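Local coordinates for CELL WALL surface anchor family protein (Streptococcus pneumoniae, PDB 2WW8) that probably acts as the adhesin of the pneumococcal pilus, mediating attachment of the bacterium to host cells, at residues 189-194 with 204-209; 596-601 with 664-669; 607-612 with 679-684; 620-625 with 675-680. All blocks are in the same frame, centred on the assembly; numbering follows the deposited sequence.

Contacts 2, 3 and 4 lie in one Ig-like domain, and the hairpin of contact 1 appears to be part of it, although it precedes the large parallel-sheet domain in the chain. Strand 673-682 organises the group: 203-218 of contact 1 runs along one edge, while 621-625 (contact 4) and 606-608 (contact 3) share the other. The centres of contacts 1 and 4 are about 9 Å apart, those of contacts 2 and 3 about 23 Å. Contact 2 belongs to a separate sheet and interleaves with 3 and 4 along the chain. Asp600 meets Lys191 and Tyr678, joining both sheets. The Lys191 crosslink and the calcium shared by contacts 3 and 4 probably help tie early and late segments together.

Contact 1 of 4, residues 189-194 with 204-209; sequences LSKRIY and YGIELT
Strands 189-194 and 204-209 run antiparallel at 176°, with Ser190-Thr209 and Arg192-Glu207 as hydrogen-bonded pairs alternating with the non-hydrogen-bonded pairs Lys191-Leu208 and Ile193-Ile206. On the face of Ser190 and Arg192 the side chains are polar. Arg192 and Glu207 lie alongside each other, and NE delivers a nearly straight hydrogen bond to OE1 of Glu207 at 3.0 Å, with a weak second one from NH2 to OE2. The two planes are 46° apart, and NE meets OE1 from above the carboxylate plane. A water ties this salt bridge to the next pair: it accepts from Ser190 OG and donates to OE1 and O of Glu207. Ser190 OG and Thr209 OG1 lie only 2.5 Å apart, a very short polar contact. The strands form a beta hairpin that appears to be part of the Ig-like domain, 203-218 pairing with 673-682; its other face carries the isopeptide crosslink: Lys191, extended throughout (chi1 -173°), is covalently joined through NZ to Asn695, with a hydrogen bond between NZ and Thr698 OG1. Its methylenes lie beside Leu208, CG to CD1 3.9 Å. Farther along this face, Ile193 CG1 rests on Ile206 CD1 at 3.7 Å. Gly205, having no side chain, lets the Tyr194 ring settle close, CE1 being 3.5 Å from Gly205 C, while CD1 touches Glu207 CB at 3.6 Å.

Contact 2 of 4, residues 596-601 with 664-669; sequences GTITDP and TGLYLG
The tight part of this contact is a single antiparallel pair, Gly596 with Leu666. Gly596 N donates to Leu666 O at 2.8 Å, and Leu666 N returns the bond to Gly596 O at 3.0 Å; both donors lie in the carbonyl plane, on a lone pair. Gly665 also faces Gly596, which makes this a G1 beta bulge, and its positive phi of 82° suits a glycine. On the inner side Leu666, with CG anti to the carbonyl carbon, rests CB and CG against Gly596 O and sends CD1 obliquely to Ile598 CG1, 3.9 Å away. The other side is looser. Thr597 and Thr664 touch loosely, CG2 to CG2 at 4.3 Å, and a water fills in, 2.6 Å from Thr597 OG1 and accepting from Gly665 N. From the bulge the two segments diverge, their axes 125° apart, and residues beyond Ile598 do not touch 664-669; Ile598 and Asp600 pair instead with Val663 and Ile661. In the five-stranded antiparallel sheet, strand 593-601 sits between 660-668 and 699-701. Ile598 packs against Leu208 and Val210 of strand 203-218, so the Leu666-Ile598 side faces the domain core.

Contact 3 of 4, residues 607-612 with 679-684; sequences DLQLGT and NVRLND. With CA (calcium ion), chain D.
Four hydrogen bonds cross this contact, three of them between backbones. Asp607 and Arg681 form an antiparallel hydrogen-bonded pair: Asp607 N donates to Arg681 O at 2.9 Å, and Arg681 N to Asp607 O, each in the carbonyl plane. Gln609 N donates almost straight to Asn679 O at 2.9 Å, although it approaches from above the carbonyl plane. A water accepts from Asn679 N and lies 2.7 Å from Gln609 O, extending the link beyond the paired residues. The fourth bond joins side chains, Asn683 ND2 to the syn lone pair of Asp607 OD2 at 3.0 Å; the amide and carboxylate planes stand 78° apart, and Asn683 OD1 is bonded to the backbone of Glu685. Among the looser touches, Gln609 CG, anti to the carbonyl carbon (chi1 -64°), lies by the Asn679 carbonyl, and the bend at chi2 (-59°) brings OE1 to 3.4 Å from Arg681 CB. Leu608 sends CD1 to Asn679 O at 3.7 Å. As for charges, the extended Arg681 grips Asp684 OD1 end-on with NH1 and NH2, and has a further salt bridge to Asp201. At the other end Leu610 O binds the calcium ion at 2.5 Å, with Asp613, the carbonyl of Arg615, Asp617 and Asp620 completing the protein ligands. The chemistry implies that backbone bonds fix the start of the calcium loop, while Asp607 is steadied directly by Asn683 ND2; Arg681 NH1, 5.2 Å from Asp607 OD2, may modestly favour its charged form, though Asp684 and Asp201 already share that charge.

Contact 4 of 4, residues 620-625 with 675-680; sequences DYTLTA and TLTYNV. With CA (calcium ion), chain D.
Thr622 turns its hydroxyl across the strands onto that of Thr677, OG1 to OG1 at 2.6 Å, a hydrogen bond in which either could be the donor. Both threonines hold OG1 in the crowded position between backbone N and carbonyl carbon (chi1 75° and 67°), which brings the oxygens together. A water near this pair lies 2.7 Å from Thr622 OG1, also bonds to Thr624 OG1 and donates to Thr675 O. Beneath them the backbones bond both ways at Thr622-Thr677 and Thr624-Thr675, the bond from Thr675 N to Thr624 O being nearly straight at 2.9 Å. Strand 621-625 thus pairs antiparallel with one edge of 673-682, whose other edge is taken by 203-218, within this Ig-like domain. On the opposite, buried face Leu623 brings CD1 over Leu676 CB at 3.9 Å and Leu676 points CD1 at Thr622 O, while Tyr678 stretches away to bond through OH with Asp600 OD2. The Tyr621 and Phe616 rings meet with planes about 15° apart. Next to Tyr621, Asp620 binds calcium with both carboxylate oxygens, OD2 the closer at 2.4 Å and OD1 at 2.8 Å, and its carbonyl O lies 2.7 Å from the water that accepts from Asn679 N.

Contact 1 of 4, residues 189-194 with 204-209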
loop_
_atom_site.group_PDB
_atom_site.type_symbol
_atom_site.label_atom_id
_atom_site.label_comp_id
_atom_site.label_asym_id
_atom_site.label_seq_id
_atom_site.Cartn_x
_atom_site.Cartn_y
_atom_site.Cartn_z
ATOM N N LEU A 189 1.676 8.542 6.085
ATOM C CA LEU A 189 1.788 9.230 4.828
ATOM C C LEU A 189 2.511 8.272 3.885
ATOM O O LEU A 189 3.124 7.284 4.353
ATOM C CB LEU A 189 2.453 10.631 4.930
ATOM C CG LEU A 189 3.832 10.718 5.602
ATOM C CD1 LEU A 189 4.882 10.131 4.643
ATOM C CD2 LEU A 189 4.254 12.152 5.971
ATOM N N SER A 190 2.411 8.551 2.578
ATOM C CA SER A 190 3.021 7.646 1.594
ATOM C C SER A 190 3.308 8.369 0.309
ATOM O O SER A 190 2.592 9.282 -0.064
ATOM C CB SER A 190 2.186 6.376 1.351
ATOM O OG SER A 190 1.080 6.636 0.486
ATOM N N LYS A 191 4.360 7.945 -0.375
ATOM C CA LYS A 191 4.733 8.462 -1.683
ATOM C C LYS A 191 5.387 7.357 -2.490
ATOM O O LYS A 191 6.274 6.629 -1.988
ATOM C CB LYS A 191 5.716 9.610 -1.544
ATOM C CG LYS A 191 5.962 10.252 -2.941
ATOM C CD LYS A 191 6.584 11.637 -2.807
ATOM C CE LYS A 191 6.974 12.080 -4.202
ATOM N NZ LYS A 191 7.878 13.240 -4.065
ATOM N N ARG A 192 4.958 7.163 -3.735
ATOM C CA ARG A 192 5.580 6.122 -4.571
ATOM C C ARG A 192 5.330 6.399 -6.050
ATOM O O ARG A 192 4.445 7.163 -6.405
ATOM C CB ARG A 192 5.031 4.724 -4.200
ATOM C CG ARG A 192 3.532 4.550 -4.492
ATOM C CD ARG A 192 3.154 3.092 -4.516
ATOM N NE ARG A 192 1.693 2.993 -4.696
ATOM C CZ ARG A 192 1.047 1.920 -5.132
ATOM N NH1 ARG A 192 1.752 0.825 -5.384
ATOM N NH2 ARG A 192 -0.282 1.916 -5.303
ATOM N N ILE A 193 6.100 5.753 -6.907
ATOM C CA ILE A 193 5.713 5.610 -8.307
ATOM C C ILE A 193 4.705 4.455 -8.226
ATOM O O ILE A 193 5.034 3.389 -7.690
ATOM C CB ILE A 193 6.952 5.279 -9.203
ATOM C CG1 ILE A 193 7.912 6.479 -9.307
ATOM C CG2 ILE A 193 6.503 4.878 -10.634
ATOM C CD1 ILE A 193 9.332 6.062 -9.645
ATOM N N TYR A 194 3.467 4.660 -8.694
ATOM C CA TYR A 194 2.487 3.556 -8.664
ATOM C C TYR A 194 2.219 2.927 -10.036
ATOM O O TYR A 194 1.538 1.898 -10.165
ATOM C CB TYR A 194 1.156 3.984 -8.049
ATOM C CG TYR A 194 0.324 4.878 -8.958
ATOM C CD1 TYR A 194 0.651 6.209 -9.163
ATOM C CD2 TYR A 194 -0.794 4.357 -9.601
ATOM C CE1 TYR A 194 -0.121 7.015 -9.982
ATOM C CE2 TYR A 194 -1.572 5.110 -10.430
ATOM C CZ TYR A 194 -1.237 6.434 -10.602
ATOM O OH TYR A 194 -2.039 7.175 -11.417
ATOM N N TYR A 204 6.026 8.463 -15.702
ATOM C CA TYR A 204 5.542 7.691 -14.546
ATOM C C TYR A 204 4.408 8.402 -13.860
ATOM O O TYR A 204 4.321 9.655 -13.842
ATOM C CB TYR A 204 6.676 7.571 -13.521
ATOM C CG TYR A 204 7.931 6.893 -14.070
ATOM C CD1 TYR A 204 8.876 7.605 -14.800
ATOM C CD2 TYR A 204 8.125 5.532 -13.892
ATOM C CE1 TYR A 204 10.029 6.972 -15.304
ATOM C CE2 TYR A 204 9.258 4.901 -14.367
ATOM C CZ TYR A 204 10.199 5.611 -15.080
ATOM O OH TYR A 204 11.323 4.922 -15.554
ATOM N N GLY A 205 3.562 7.579 -13.241
ATOM C CA GLY A 205 2.566 8.116 -12.324
ATOM C C GLY A 205 3.031 8.103 -10.869
ATOM O O GLY A 205 3.602 7.093 -10.429
ATOM N N ILE A 206 2.750 9.190 -10.145
ATOM C CA ILE A 206 3.171 9.365 -8.775
ATOM C C ILE A 206 1.901 9.417 -7.919
ATOM O O ILE A 206 0.921 10.049 -8.300
ATOM C CB ILE A 206 3.932 10.704 -8.570
ATOM C CG1 ILE A 206 5.112 10.815 -9.543
ATOM C CG2 ILE A 206 4.520 10.716 -7.178
ATOM C CD1 ILE A 206 6.135 9.741 -9.350
ATOM N N GLU A 207 1.957 8.771 -6.759
ATOM C CA GLU A 207 0.862 8.754 -5.785
ATOM C C GLU A 207 1.378 9.148 -4.402
ATOM O O GLU A 207 2.373 8.568 -3.950
ATOM C CB GLU A 207 0.290 7.322 -5.721
ATOM C CG GLU A 207 -0.773 7.096 -4.622
ATOM C CD GLU A 207 -0.839 5.615 -4.278
ATOM O OE1 GLU A 207 -0.050 5.114 -3.405
ATOM O OE2 GLU A 207 -1.694 4.982 -4.939
ATOM N N LEU A 208 0.655 10.041 -3.716
ATOM C CA LEU A 208 0.869 10.487 -2.325
ATOM C C LEU A 208 -0.436 10.200 -1.606
ATOM O O LEU A 208 -1.497 10.415 -2.185
ATOM C CB LEU A 208 1.158 11.995 -2.241
ATOM C CG LEU A 208 2.581 12.461 -2.564
ATOM C CD1 LEU A 208 2.903 12.318 -4.052
ATOM C CD2 LEU A 208 2.775 13.905 -2.054
ATOM N N THR A 209 -0.330 9.681 -0.379
ATOM C CA THR A 209 -1.498 9.525 0.459
ATOM C C THR A 209 -1.184 10.076 1.858
ATOM O O THR A 209 -0.010 10.163 2.235
ATOM C CB THR A 209 -1.989 8.074 0.581
ATOM O OG1 THR A 209 -1.144 7.316 1.460
ATOM C CG2 THR A 209 -2.128 7.364 -0.764
HETATM O O HOH W 1 1.536 6.537 -2.054
#

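Contact 2 of 4, residues 596-601 with 664-669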
loop_
_atom_site.group_PDB
_atom_site.type_symbol
_atom_site.label_atom_id
_atom_site.label_comp_id
_atom_site.label_asym_id
_atom_site.label_seq_id
_atom_site.Cartn_x
_atom_site.Cartn_y
_atom_site.Cartn_z
ATOM N N GLY A 596 -4.193 20.781 7.250
ATOM C CA GLY A 596 -2.873 20.329 6.831
ATOM C C GLY A 596 -2.545 20.644 5.378
ATOM O O GLY A 596 -3.470 20.813 4.553
ATOM N N THR A 597 -1.251 20.697 5.087
ATOM C CA THR A 597 -0.713 21.004 3.760
ATOM C C THR A 597 0.332 19.990 3.287
ATOM O O THR A 597 1.298 19.660 3.984
ATOM C CB THR A 597 -0.063 22.421 3.847
ATOM O OG1 THR A 597 -1.109 23.340 4.207
ATOM C CG2 THR A 597 0.565 22.891 2.524
ATOM N N ILE A 598 0.202 19.516 2.067
ATOM C CA ILE A 598 1.325 18.784 1.486
ATOM C C ILE A 598 2.105 19.728 0.588
ATOM O O ILE A 598 1.485 20.406 -0.236
ATOM C CB ILE A 598 0.872 17.606 0.647
ATOM C CG1 ILE A 598 0.100 16.606 1.494
ATOM C CG2 ILE A 598 2.108 16.950 -0.063
ATOM C CD1 ILE A 598 -0.644 15.560 0.693
ATOM N N THR A 599 3.430 19.754 0.728
ATOM C CA THR A 599 4.285 20.554 -0.143
ATOM C C THR A 599 5.183 19.590 -0.899
ATOM O O THR A 599 5.950 18.779 -0.311
ATOM C CB THR A 599 5.150 21.545 0.648
ATOM O OG1 THR A 599 4.281 22.368 1.456
ATOM C CG2 THR A 599 5.988 22.460 -0.299
ATOM N N ASP A 600 5.090 19.684 -2.221
ATOM C CA ASP A 600 5.669 18.667 -3.121
ATOM C C ASP A 600 6.354 19.314 -4.337
ATOM O O ASP A 600 5.752 19.399 -5.429
ATOM C CB ASP A 600 4.594 17.668 -3.557
ATOM C CG ASP A 600 5.131 16.532 -4.423
ATOM O OD1 ASP A 600 6.362 16.333 -4.569
ATOM O OD2 ASP A 600 4.294 15.809 -4.995
ATOM N N PRO A 601 7.629 19.741 -4.154
ATOM C CA PRO A 601 8.419 20.317 -5.250
ATOM C C PRO A 601 8.856 19.206 -6.215
ATOM O O PRO A 601 9.196 18.085 -5.760
ATOM C CB PRO A 601 9.626 20.961 -4.547
ATOM C CG PRO A 601 9.539 20.673 -3.105
ATOM C CD PRO A 601 8.386 19.689 -2.888
ATOM N N THR A 664 -3.624 21.981 -0.004
ATOM C CA THR A 664 -4.044 22.686 1.193
ATOM C C THR A 664 -5.405 22.216 1.663
ATOM O O THR A 664 -6.137 21.622 0.893
ATOM C CB THR A 664 -4.052 24.223 0.959
ATOM O OG1 THR A 664 -5.043 24.520 -0.015
ATOM C CG2 THR A 664 -2.663 24.796 0.458
ATOM N N GLY A 665 -5.724 22.464 2.928
ATOM C CA GLY A 665 -7.070 22.286 3.443
ATOM C C GLY A 665 -7.381 20.842 3.808
ATOM O O GLY A 665 -8.484 20.407 3.520
ATOM N N LEU A 666 -6.419 20.109 4.366
ATOM C CA LEU A 666 -6.644 18.719 4.752
ATOM C C LEU A 666 -7.148 18.657 6.181
ATOM O O LEU A 666 -6.510 19.230 7.056
ATOM C CB LEU A 666 -5.321 17.913 4.733
ATOM C CG LEU A 666 -4.725 17.856 3.284
ATOM C CD1 LEU A 666 -3.371 17.100 3.181
ATOM C CD2 LEU A 666 -5.744 17.163 2.397
ATOM N N TYR A 667 -8.211 17.896 6.421
ATOM C CA TYR A 667 -8.800 17.682 7.752
ATOM C C TYR A 667 -9.102 16.188 7.870
ATOM O O TYR A 667 -10.022 15.728 7.196
ATOM C CB TYR A 667 -10.079 18.511 7.965
ATOM C CG TYR A 667 -9.917 20.032 7.896
ATOM C CD1 TYR A 667 -9.794 20.693 6.647
ATOM C CD2 TYR A 667 -9.899 20.798 9.062
ATOM C CE1 TYR A 667 -9.649 22.056 6.596
ATOM C CE2 TYR A 667 -9.785 22.211 9.013
ATOM C CZ TYR A 667 -9.636 22.802 7.759
ATOM O OH TYR A 667 -9.526 24.181 7.622
ATOM N N LEU A 668 -8.298 15.432 8.619
ATOM C CA LEU A 668 -8.366 13.969 8.672
ATOM C C LEU A 668 -8.144 13.427 10.069
ATOM O O LEU A 668 -7.175 13.825 10.785
ATOM C CB LEU A 668 -7.300 13.361 7.752
ATOM C CG LEU A 668 -7.404 13.854 6.307
ATOM C CD1 LEU A 668 -6.078 13.661 5.585
ATOM C CD2 LEU A 668 -8.570 13.159 5.581
ATOM N N GLY A 669 -9.083 12.545 10.423
ATOM C CA GLY A 669 -9.011 11.717 11.608
ATOM C C GLY A 669 -8.723 10.272 11.271
ATOM O O GLY A 669 -8.231 9.931 10.192
HETATM O O HOH W 2 -3.575 24.045 4.359
#

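Contact 3 of 4, residues 607-612 with 679-684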
loop_
_atom_site.group_PDB
_atom_site.type_symbol
_atom_site.label_atom_id
_atom_site.label_comp_id
_atom_site.label_asym_id
_atom_site.label_seq_id
_atom_site.Cartn_x
_atom_site.Cartn_y
_atom_site.Cartn_z
ATOM N N ASP A 607 9.965 16.871 -14.826
ATOM C CA ASP A 607 8.868 17.735 -15.264
ATOM C C ASP A 607 7.482 17.154 -14.987
ATOM O O ASP A 607 7.160 16.058 -15.422
ATOM C CB ASP A 607 8.952 18.036 -16.763
ATOM C CG ASP A 607 10.325 18.536 -17.195
ATOM O OD1 ASP A 607 10.836 19.480 -16.540
ATOM O OD2 ASP A 607 10.888 18.011 -18.190
ATOM N N LEU A 608 6.678 17.890 -14.227
ATOM C CA LEU A 608 5.265 17.587 -14.031
ATOM C C LEU A 608 4.591 17.627 -15.420
ATOM O O LEU A 608 4.852 18.564 -16.190
ATOM C CB LEU A 608 4.612 18.656 -13.153
ATOM C CG LEU A 608 3.139 18.468 -12.720
ATOM C CD1 LEU A 608 2.807 17.270 -11.902
ATOM C CD2 LEU A 608 2.777 19.722 -11.916
ATOM N N GLN A 609 3.786 16.612 -15.734
ATOM C CA GLN A 609 3.062 16.532 -17.011
ATOM C C GLN A 609 1.853 17.427 -16.892
ATOM O O GLN A 609 0.968 17.210 -16.054
ATOM C CB GLN A 609 2.625 15.116 -17.345
ATOM C CG GLN A 609 3.865 14.249 -17.544
ATOM C CD GLN A 609 4.730 14.786 -18.663
ATOM O OE1 GLN A 609 5.654 15.605 -18.463
ATOM N NE2 GLN A 609 4.426 14.332 -19.872
ATOM N N LEU A 610 1.862 18.485 -17.687
ATOM C CA LEU A 610 0.739 19.418 -17.759
ATOM C C LEU A 610 -0.094 19.187 -19.033
ATOM O O LEU A 610 -0.978 19.995 -19.366
ATOM C CB LEU A 610 1.274 20.856 -17.765
ATOM C CG LEU A 610 2.145 21.137 -16.538
ATOM C CD1 LEU A 610 2.797 22.517 -16.538
ATOM C CD2 LEU A 610 1.289 20.926 -15.316
ATOM N N GLY A 611 0.192 18.097 -19.752
ATOM C CA GLY A 611 -0.389 17.873 -21.085
ATOM C C GLY A 611 -0.241 19.021 -22.079
ATOM O O GLY A 611 0.416 20.036 -21.830
ATOM N N THR A 612 -0.857 18.887 -23.246
ATOM C CA THR A 612 -0.609 19.834 -24.347
ATOM C C THR A 612 -0.857 21.318 -24.042
ATOM O O THR A 612 -0.153 22.166 -24.595
ATOM C CB THR A 612 -1.337 19.361 -25.623
ATOM O OG1 THR A 612 -1.038 17.961 -25.768
ATOM C CG2 THR A 612 -0.855 20.096 -26.860
ATOM N N ASN A 679 1.385 12.864 -12.996
ATOM C CA ASN A 679 2.334 12.203 -13.866
ATOM C C ASN A 679 3.554 13.077 -13.996
ATOM O O ASN A 679 3.412 14.304 -13.958
ATOM C CB ASN A 679 1.691 11.947 -15.235
ATOM C CG ASN A 679 0.555 10.933 -15.144
ATOM O OD1 ASN A 679 0.674 9.868 -14.509
ATOM N ND2 ASN A 679 -0.560 11.249 -15.787
ATOM N N VAL A 680 4.721 12.426 -14.102
ATOM C CA VAL A 680 5.991 13.117 -14.357
ATOM C C VAL A 680 6.753 12.427 -15.475
ATOM O O VAL A 680 6.488 11.281 -15.836
ATOM C CB VAL A 680 6.927 13.212 -13.133
ATOM C CG1 VAL A 680 6.183 13.848 -11.912
ATOM C CG2 VAL A 680 7.459 11.794 -12.799
ATOM N N ARG A 681 7.732 13.175 -15.963
ATOM C CA ARG A 681 8.627 12.725 -16.984
ATOM C C ARG A 681 10.041 13.211 -16.636
ATOM O O ARG A 681 10.270 14.400 -16.303
ATOM C CB ARG A 681 8.176 13.336 -18.322
ATOM C CG ARG A 681 8.957 12.776 -19.540
ATOM C CD ARG A 681 8.503 13.459 -20.831
ATOM N NE ARG A 681 9.224 12.878 -21.960
ATOM C CZ ARG A 681 10.303 13.420 -22.513
ATOM N NH1 ARG A 681 10.800 14.560 -22.041
ATOM N NH2 ARG A 681 10.899 12.818 -23.539
ATOM N N LEU A 682 10.993 12.294 -16.794
ATOM C CA LEU A 682 12.392 12.705 -16.792
ATOM C C LEU A 682 12.711 13.712 -17.907
ATOM O O LEU A 682 12.401 13.506 -19.083
ATOM C CB LEU A 682 13.299 11.474 -16.878
ATOM C CG LEU A 682 14.804 11.705 -16.778
ATOM C CD1 LEU A 682 15.216 12.387 -15.475
ATOM C CD2 LEU A 682 15.502 10.356 -16.953
ATOM N N ASN A 683 13.313 14.834 -17.529
ATOM C CA ASN A 683 13.686 15.844 -18.485
ATOM C C ASN A 683 14.753 15.368 -19.483
ATOM O O ASN A 683 15.644 14.591 -19.145
ATOM C CB ASN A 683 14.159 17.086 -17.744
ATOM C CG ASN A 683 14.545 18.174 -18.698
ATOM O OD1 ASN A 683 15.669 18.196 -19.193
ATOM N ND2 ASN A 683 13.600 19.063 -19.006
ATOM N N ASP A 684 14.662 15.839 -20.715
ATOM C CA ASP A 684 15.580 15.421 -21.769
ATOM C C ASP A 684 17.061 15.654 -21.490
ATOM O O ASP A 684 17.867 15.066 -22.204
ATOM C CB ASP A 684 15.250 16.127 -23.083
ATOM C CG ASP A 684 14.126 15.455 -23.830
ATOM O OD1 ASP A 684 13.633 14.395 -23.371
ATOM O OD2 ASP A 684 13.764 16.001 -24.902
HETATM CA CA CA D . -3.185 20.570 -18.405
HETATM O O HOH W 3 0.200 15.190 -14.501
HETATM O O HOH W 4 -4.381 19.018 -19.884
#

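Contact 4 of 4, residues 620-625 with 675-680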
loop_
_atom_site.group_PDB
_atom_site.type_symbol
_atom_site.label_atom_id
_atom_site.label_comp_id
_atom_site.label_asym_id
_atom_site.label_seq_id
_atom_site.Cartn_x
_atom_site.Cartn_y
_atom_site.Cartn_z
ATOM N N ASP A 620 -4.716 17.169 -15.054
ATOM C CA ASP A 620 -3.315 16.808 -14.781
ATOM C C ASP A 620 -3.126 16.119 -13.430
ATOM O O ASP A 620 -2.010 15.687 -13.090
ATOM C CB ASP A 620 -2.423 18.036 -14.850
ATOM C CG ASP A 620 -2.630 18.768 -16.142
ATOM O OD1 ASP A 620 -2.839 18.088 -17.183
ATOM O OD2 ASP A 620 -2.677 20.018 -16.112
ATOM N N TYR A 621 -4.199 15.980 -12.655
ATOM C CA TYR A 621 -3.993 15.360 -11.347
ATOM C C TYR A 621 -5.299 14.710 -10.947
ATOM O O TYR A 621 -6.355 15.021 -11.512
ATOM C CB TYR A 621 -3.561 16.398 -10.296
ATOM C CG TYR A 621 -4.676 17.394 -9.965
ATOM C CD1 TYR A 621 -5.596 17.116 -8.929
ATOM C CD2 TYR A 621 -4.821 18.572 -10.704
ATOM C CE1 TYR A 621 -6.633 18.015 -8.651
ATOM C CE2 TYR A 621 -5.824 19.468 -10.430
ATOM C CZ TYR A 621 -6.721 19.157 -9.403
ATOM O OH TYR A 621 -7.744 20.031 -9.125
ATOM N N THR A 622 -5.236 13.839 -9.946
ATOM C CA THR A 622 -6.447 13.469 -9.227
ATOM C C THR A 622 -6.302 13.724 -7.727
ATOM O O THR A 622 -5.204 13.605 -7.163
ATOM C CB THR A 622 -6.894 11.990 -9.478
ATOM O OG1 THR A 622 -6.062 11.049 -8.766
ATOM C CG2 THR A 622 -6.975 11.637 -10.949
ATOM N N LEU A 623 -7.416 14.042 -7.072
ATOM C CA LEU A 623 -7.464 14.141 -5.616
ATOM C C LEU A 623 -8.781 13.484 -5.176
ATOM O O LEU A 623 -9.865 13.958 -5.562
ATOM C CB LEU A 623 -7.362 15.605 -5.150
ATOM C CG LEU A 623 -7.096 15.679 -3.632
ATOM C CD1 LEU A 623 -5.677 15.204 -3.290
ATOM C CD2 LEU A 623 -7.358 17.071 -3.035
ATOM N N THR A 624 -8.670 12.362 -4.459
ATOM C CA THR A 624 -9.833 11.599 -4.024
ATOM C C THR A 624 -9.652 11.291 -2.534
ATOM O O THR A 624 -8.548 11.381 -1.993
ATOM C CB THR A 624 -10.057 10.298 -4.852
ATOM O OG1 THR A 624 -8.869 9.504 -4.729
ATOM C CG2 THR A 624 -10.312 10.599 -6.404
ATOM N N ALA A 625 -10.721 10.890 -1.847
ATOM C CA ALA A 625 -10.574 10.456 -0.463
ATOM C C ALA A 625 -11.489 9.273 -0.227
ATOM O O ALA A 625 -12.440 9.035 -0.998
ATOM C CB ALA A 625 -10.944 11.627 0.455
ATOM N N THR A 675 -5.795 10.755 -1.295
ATOM C CA THR A 675 -4.834 10.310 -2.338
ATOM C C THR A 675 -4.677 11.353 -3.439
ATOM O O THR A 675 -5.678 11.857 -3.985
ATOM C CB THR A 675 -5.328 8.999 -2.980
ATOM O OG1 THR A 675 -5.555 8.040 -1.941
ATOM C CG2 THR A 675 -4.330 8.403 -4.024
ATOM N N LEU A 676 -3.428 11.704 -3.741
ATOM C CA LEU A 676 -3.141 12.610 -4.829
ATOM C C LEU A 676 -2.383 11.803 -5.898
ATOM O O LEU A 676 -1.458 11.059 -5.572
ATOM C CB LEU A 676 -2.239 13.746 -4.360
ATOM C CG LEU A 676 -1.588 14.604 -5.455
ATOM C CD1 LEU A 676 -2.575 15.522 -6.149
ATOM C CD2 LEU A 676 -0.452 15.482 -4.900
ATOM N N THR A 677 -2.771 11.900 -7.169
ATOM C CA THR A 677 -1.916 11.296 -8.211
ATOM C C THR A 677 -1.575 12.339 -9.273
ATOM O O THR A 677 -2.334 13.308 -9.414
ATOM C CB THR A 677 -2.525 10.075 -8.915
ATOM O OG1 THR A 677 -3.652 10.506 -9.675
ATOM C CG2 THR A 677 -2.919 8.926 -7.982
ATOM N N TYR A 678 -0.441 12.179 -9.979
ATOM C CA TYR A 678 -0.096 13.058 -11.065
ATOM C C TYR A 678 1.005 12.321 -11.848
ATOM O O TYR A 678 1.518 11.298 -11.425
ATOM C CB TYR A 678 0.340 14.476 -10.603
ATOM C CG TYR A 678 1.515 14.463 -9.635
ATOM C CD1 TYR A 678 1.318 14.356 -8.236
ATOM C CD2 TYR A 678 2.829 14.477 -10.112
ATOM C CE1 TYR A 678 2.410 14.314 -7.352
ATOM C CE2 TYR A 678 3.932 14.462 -9.233
ATOM C CZ TYR A 678 3.719 14.368 -7.867
ATOM O OH TYR A 678 4.823 14.356 -7.022
ATOM N N ASN A 679 1.385 12.864 -12.996
ATOM C CA ASN A 679 2.334 12.203 -13.866
ATOM C C ASN A 679 3.554 13.077 -13.996
ATOM O O ASN A 679 3.412 14.304 -13.958
ATOM C CB ASN A 679 1.691 11.947 -15.235
ATOM C CG ASN A 679 0.555 10.933 -15.144
ATOM O OD1 ASN A 679 0.674 9.868 -14.509
ATOM N ND2 ASN A 679 -0.560 11.249 -15.787
ATOM N N VAL A 680 4.721 12.426 -14.102
ATOM C CA VAL A 680 5.991 13.117 -14.357
ATOM C C VAL A 680 6.753 12.427 -15.475
ATOM O O VAL A 680 6.488 11.281 -15.836
ATOM C CB VAL A 680 6.927 13.212 -13.133
ATOM C CG1 VAL A 680 6.183 13.848 -11.912
ATOM C CG2 VAL A 680 7.459 11.794 -12.799
HETATM CA CA CA D . -3.185 20.570 -18.405
HETATM O O HOH W 3 0.200 15.190 -14.501
HETATM O O HOH W 5 -6.493 10.306 -6.210
HETATM O O HOH W 4 -4.381 19.018 -19.884
#